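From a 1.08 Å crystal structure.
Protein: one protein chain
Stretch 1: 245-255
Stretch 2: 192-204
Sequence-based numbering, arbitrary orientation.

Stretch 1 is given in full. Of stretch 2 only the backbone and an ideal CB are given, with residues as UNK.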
# COMPACT_ATOMS: atom_id res chain seq x y z
N THR A 245 -18.98 -26.84 19.35
CA THR A 245 -18.87 -26.55 20.77
C THR A 245 -18.53 -27.83 21.52
O THR A 245 -18.88 -28.96 21.09
CB THR A 245 -20.17 -25.99 21.36
OG1 THR A 245 -21.19 -26.98 21.24
CG2 THR A 245 -20.55 -24.70 20.67
N TYR A 246 -17.92 -27.66 22.69
CA TYR A 246 -17.66 -28.79 23.56
C TYR A 246 -18.94 -29.54 23.90
O TYR A 246 -19.00 -30.78 23.89
CB TYR A 246 -16.95 -28.27 24.82
CG TYR A 246 -16.54 -29.33 25.78
CD1 TYR A 246 -15.41 -30.10 25.56
CD2 TYR A 246 -17.27 -29.56 26.96
CE1 TYR A 246 -15.00 -31.07 26.44
CE2 TYR A 246 -16.85 -30.52 27.86
CZ TYR A 246 -15.73 -31.28 27.61
OH TYR A 246 -15.35 -32.25 28.50
N GLU A 247 -20.01 -28.79 24.22
CA GLU A 247 -21.28 -29.41 24.59
C GLU A 247 -21.85 -30.25 23.45
O GLU A 247 -22.44 -31.31 23.70
CB GLU A 247 -22.24 -28.33 25.03
CG GLU A 247 -23.62 -28.84 25.42
CD GLU A 247 -24.47 -27.70 25.90
OE1 GLU A 247 -25.44 -27.37 25.18
OE2 GLU A 247 -24.17 -27.15 26.98
N LYS A 248 -21.69 -29.81 22.21
CA LYS A 248 -22.19 -30.63 21.11
C LYS A 248 -21.43 -31.95 21.03
O LYS A 248 -22.02 -33.00 20.73
CB LYS A 248 -22.19 -29.88 19.77
CG LYS A 248 -23.37 -28.92 19.75
CD LYS A 248 -23.41 -27.84 18.73
CE LYS A 248 -23.63 -28.36 17.37
NZ LYS A 248 -23.80 -27.29 16.30
N VAL A 249 -20.11 -31.93 21.24
CA VAL A 249 -19.39 -33.17 21.25
C VAL A 249 -19.87 -34.06 22.41
O VAL A 249 -20.03 -35.28 22.26
CB VAL A 249 -17.87 -32.94 21.28
CG1 VAL A 249 -17.12 -34.24 21.21
CG2 VAL A 249 -17.43 -32.02 20.13
N GLN A 250 -20.10 -33.46 23.58
CA GLN A 250 -20.65 -34.23 24.71
C GLN A 250 -21.97 -34.91 24.42
O GLN A 250 -22.28 -35.94 25.01
CB GLN A 250 -20.86 -33.32 25.92
CG GLN A 250 -19.59 -32.86 26.60
CD GLN A 250 -19.93 -32.10 27.86
OE1 GLN A 250 -20.67 -31.11 27.78
NE2 GLN A 250 -19.41 -32.55 28.99
N ASN A 251 -22.74 -34.34 23.51
CA ASN A 251 -24.02 -34.88 23.11
C ASN A 251 -24.01 -35.59 21.76
O ASN A 251 -25.06 -35.82 21.16
CB ASN A 251 -25.08 -33.80 23.15
CG ASN A 251 -25.42 -33.39 24.55
OD1 ASN A 251 -26.08 -34.13 25.27
ND2 ASN A 251 -24.95 -32.24 24.97
N ALA A 252 -22.83 -36.05 21.31
CA ALA A 252 -22.77 -36.71 20.03
C ALA A 252 -23.62 -38.01 20.02
O ALA A 252 -24.04 -38.45 18.96
CB ALA A 252 -21.34 -37.03 19.63
N ASP A 253 -23.87 -38.61 21.19
CA ASP A 253 -24.68 -39.82 21.24
C ASP A 253 -26.16 -39.58 20.94
O ASP A 253 -26.91 -40.53 20.81
CB ASP A 253 -24.52 -40.53 22.59
CG ASP A 253 -24.91 -39.65 23.78
OD1 ASP A 253 -24.56 -38.45 23.81
OD2 ASP A 253 -25.59 -40.18 24.69
N LYS A 254 -26.60 -38.34 20.82
CA LYS A 254 -28.00 -38.01 20.59
C LYS A 254 -28.28 -37.91 19.09
O LYS A 254 -28.73 -36.86 18.58
CB LYS A 254 -28.36 -36.74 21.35
CG LYS A 254 -28.14 -36.84 22.85
CD LYS A 254 -29.09 -37.86 23.48
CE LYS A 254 -28.55 -38.35 24.82
NZ LYS A 254 -28.40 -37.21 25.74
N ALA A 255 -28.02 -39.01 18.38
CA ALA A 255 -28.21 -39.07 16.95
C ALA A 255 -28.65 -40.45 16.57
O ALA A 255 -28.37 -41.42 17.26
CB ALA A 255 -26.95 -38.71 16.17
N UNK A 192 -9.67 -40.40 23.79
CA UNK A 192 -10.09 -39.54 24.90
C UNK A 192 -11.42 -38.85 24.62
O UNK A 192 -12.26 -38.71 25.51
CB UNK A 192 -9.02 -38.49 25.19
N UNK A 193 -11.66 -38.43 23.38
CA UNK A 193 -12.96 -37.87 23.06
C UNK A 193 -14.07 -38.90 23.34
O UNK A 193 -15.11 -38.56 23.93
CB UNK A 193 -13.00 -37.42 21.60
N UNK A 194 -13.86 -40.13 22.91
CA UNK A 194 -14.88 -41.16 23.09
C UNK A 194 -15.22 -41.39 24.54
O UNK A 194 -16.40 -41.43 24.90
CB UNK A 194 -14.42 -42.48 22.46
N UNK A 195 -14.22 -41.62 25.37
CA UNK A 195 -14.50 -42.02 26.74
C UNK A 195 -14.78 -40.86 27.66
O UNK A 195 -15.53 -41.02 28.62
CB UNK A 195 -13.33 -42.83 27.29
N UNK A 196 -14.18 -39.70 27.39
CA UNK A 196 -14.23 -38.62 28.38
C UNK A 196 -15.12 -37.45 27.98
O UNK A 196 -15.37 -36.57 28.82
CB UNK A 196 -12.81 -38.10 28.64
N UNK A 197 -15.58 -37.44 26.73
CA UNK A 197 -16.43 -36.36 26.24
C UNK A 197 -17.79 -36.87 25.75
O UNK A 197 -18.84 -36.47 26.25
CB UNK A 197 -15.72 -35.61 25.11
N UNK A 198 -17.77 -37.72 24.73
CA UNK A 198 -19.01 -38.21 24.12
C UNK A 198 -19.86 -38.93 25.17
O UNK A 198 -19.38 -39.82 25.89
CB UNK A 198 -18.70 -39.14 22.95
N UNK A 199 -21.15 -38.57 25.22
CA UNK A 199 -22.12 -39.20 26.12
C UNK A 199 -22.14 -38.61 27.51
O UNK A 199 -22.89 -39.08 28.34
CB UNK A 199 -21.83 -40.70 26.22
N UNK A 200 -21.36 -37.56 27.74
CA UNK A 200 -21.38 -36.87 29.03
C UNK A 200 -22.47 -35.81 29.13
O UNK A 200 -22.72 -35.31 30.22
CB UNK A 200 -20.02 -36.22 29.29
N UNK A 201 -23.13 -35.52 28.03
CA UNK A 201 -24.19 -34.53 28.01
C UNK A 201 -25.53 -35.09 28.37
O UNK A 201 -25.69 -36.27 28.61
CB UNK A 201 -24.27 -33.88 26.63
N UNK A 202 -26.52 -34.23 28.38
CA UNK A 202 -27.85 -34.66 28.79
C UNK A 202 -28.95 -34.12 27.92
O UNK A 202 -30.11 -34.10 28.32
CB UNK A 202 -28.11 -34.24 30.24
N UNK A 203 -28.62 -33.72 26.68
CA UNK A 203 -29.62 -33.13 25.83
C UNK A 203 -30.65 -34.15 25.35
O UNK A 203 -30.36 -35.34 25.17
CB UNK A 203 -28.95 -32.46 24.63
N UNK A 204 -31.88 -33.68 25.17
CA UNK A 204 -32.97 -34.46 24.60
C UNK A 204 -32.71 -34.63 23.10
O UNK A 204 -32.48 -33.67 22.40
CB UNK A 204 -34.32 -33.79 24.85

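Position 192 lies in a helix, and its ideal CB has nothing of stretch 1 within 5.5 Å, so many residues would serve; it is Thr-192. At 193 the ideal CB points sideways and stands 5.2 Å from Val-249 CG1, which favours an apolar side chain of moderate length. The residue is Val-193, whose CG1 reaches to 3.9 Å from Val-249 CG1. Positions 194 and 195 are out of reach of stretch 1 and leave the choice open; they are Met-194 and Thr-195.

At 196 CA-to-CB points sideways with nothing of stretch 1 within 5.5 Å of the ideal CB, so many residues would suit. Asp-196 turns the end of its side chain away. A water accepts from Gln-250 NE2 (3.1 Å from the water oxygen), donates to Asp-196 O (2.8 Å), and is also hydrogen-bonded to Tyr-246 OH (2.7 Å).

Position 197 is more demanding. Its ideal CB lies 4.4 Å from Val-249 CG1, 4.8 Å from Tyr-246 CE1 and 5.0 Å from Gln-250 CG, a largely apolar setting that would accept leucine, isoleucine, valine or methionine. The deposited Ile-197 uses both branches: CG2 packs 3.6 Å from Val-249 CG1, while CD1 approaches Tyr-246 CE1 at 3.8 Å, obliquely to the ring. Its carbonyl O also receives a CA-H...O contact from Gln-250 CA at 3.3 Å.

A type II turn runs from 197 to 200. At 198 the ideal CB is 4.1 Å from Val-249 O and 4.7 Å from Ala-252 CB, so an aliphatic side chain is again expected. Ile-198 places CG1 4.1 Å from Ala-252 CB and 4.3 Å from Val-249 CG1. Position 199 has phi/psi of 85/4, and the positive phi by itself favours glycine, although its ideal CB, 4.1 Å from Asp-253 CG, would not clash. It is Gly-199, whose N donates to Gln-250 O at 2.9 Å.

At 200 CA-to-CB points sideways and the ideal CB lies 3.7 Å from Gln-250 NE2, so a polar or long flexible chain that continues outward would suit. Lys-200 fits, with its end leading away. Position 201 points toward stretch 1, and an ideal CB would sit only 2.3 Å from Asn-251 OD1, a clash, and 3.3 Å from Gln-250 O. Glycine is therefore strongly indicated, and Gly-201 brings its N to within 3.2 Å of Gln-250 O in a second hydrogen bond to that carbonyl.

CA-to-CB at 202 points away, so polar residues are plausible; Asn-202 N donates to a water (3.1 Å) that also accepts from Asn-251 ND2 (2.9 Å). At 203 the CB points sideways, 3.4 Å from Asn-251 OD1, and the carboxylate of Glu-247 would suit a long basic chain. Lys-203 passes with its aliphatic part, CE 3.7 Å from Glu-247 OE1, but its end leads away and NZ stays 5.1 Å from Glu-247 OE1, so no salt bridge forms. Its backbone is held twice: Lys-203 N donates to Asn-251 OD1 at 2.9 Å, and Lys-254 NZ donates to Lys-203 O at 2.8 Å. Position 204 points away, and stretch 1 sets no requirement there; it is Glu-204.

Stretch 2 (192-204) TVMTDIIGKGNKE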
# COMPACT_ATOMS: atom_id res chain seq x y z
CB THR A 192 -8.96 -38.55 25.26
OG1 THR A 192 -7.88 -39.30 25.82
CG2 THR A 192 -9.42 -37.44 26.16
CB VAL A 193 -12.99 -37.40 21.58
CG1 VAL A 193 -14.41 -37.05 21.16
CG2 VAL A 193 -12.09 -36.19 21.38
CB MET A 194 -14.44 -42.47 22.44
CG MET A 194 -15.51 -43.55 22.50
SD MET A 194 -16.90 -43.18 21.41
CE MET A 194 -18.14 -44.24 22.15
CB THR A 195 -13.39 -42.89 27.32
OG1 THR A 195 -12.18 -42.17 27.33
CG2 THR A 195 -13.19 -44.16 26.49
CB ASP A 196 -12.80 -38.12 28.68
CG ASP A 196 -11.89 -39.20 29.23
OD1 ASP A 196 -12.36 -40.31 29.51
OD2 ASP A 196 -10.69 -38.94 29.35
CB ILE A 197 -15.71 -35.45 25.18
CG1 ILE A 197 -14.36 -34.99 25.71
CG2 ILE A 197 -16.62 -34.29 24.81
CD1 ILE A 197 -13.57 -34.15 24.72
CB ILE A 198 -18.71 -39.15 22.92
CG1 ILE A 198 -18.08 -38.34 21.80
CG2 ILE A 198 -19.98 -39.86 22.46
CD1 ILE A 198 -17.67 -39.15 20.58
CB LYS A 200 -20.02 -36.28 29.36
CG LYS A 200 -18.88 -37.27 29.46
CD LYS A 200 -19.00 -38.27 30.58
CE LYS A 200 -17.78 -39.16 30.61
NZ LYS A 200 -17.90 -40.28 31.58
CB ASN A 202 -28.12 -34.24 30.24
CG ASN A 202 -27.99 -32.75 30.42
OD1 ASN A 202 -28.14 -31.97 29.47
ND2 ASN A 202 -27.69 -32.34 31.65
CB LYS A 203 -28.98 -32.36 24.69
CG LYS A 203 -28.34 -31.07 25.19
CD LYS A 203 -27.84 -30.17 24.07
CE LYS A 203 -28.61 -28.86 23.99
NZ LYS A 203 -29.97 -29.02 23.40
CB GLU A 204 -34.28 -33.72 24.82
CG GLU A 204 -35.57 -34.35 24.32
CD GLU A 204 -36.80 -33.47 24.54
OE1 GLU A 204 -36.71 -32.51 25.36
OE2 GLU A 204 -37.83 -33.73 23.88
O HOH W 1 -16.91 -34.26 29.38
O HOH W 2 -25.84 -39.48 27.23
O HOH W 3 -25.49 -31.40 27.69
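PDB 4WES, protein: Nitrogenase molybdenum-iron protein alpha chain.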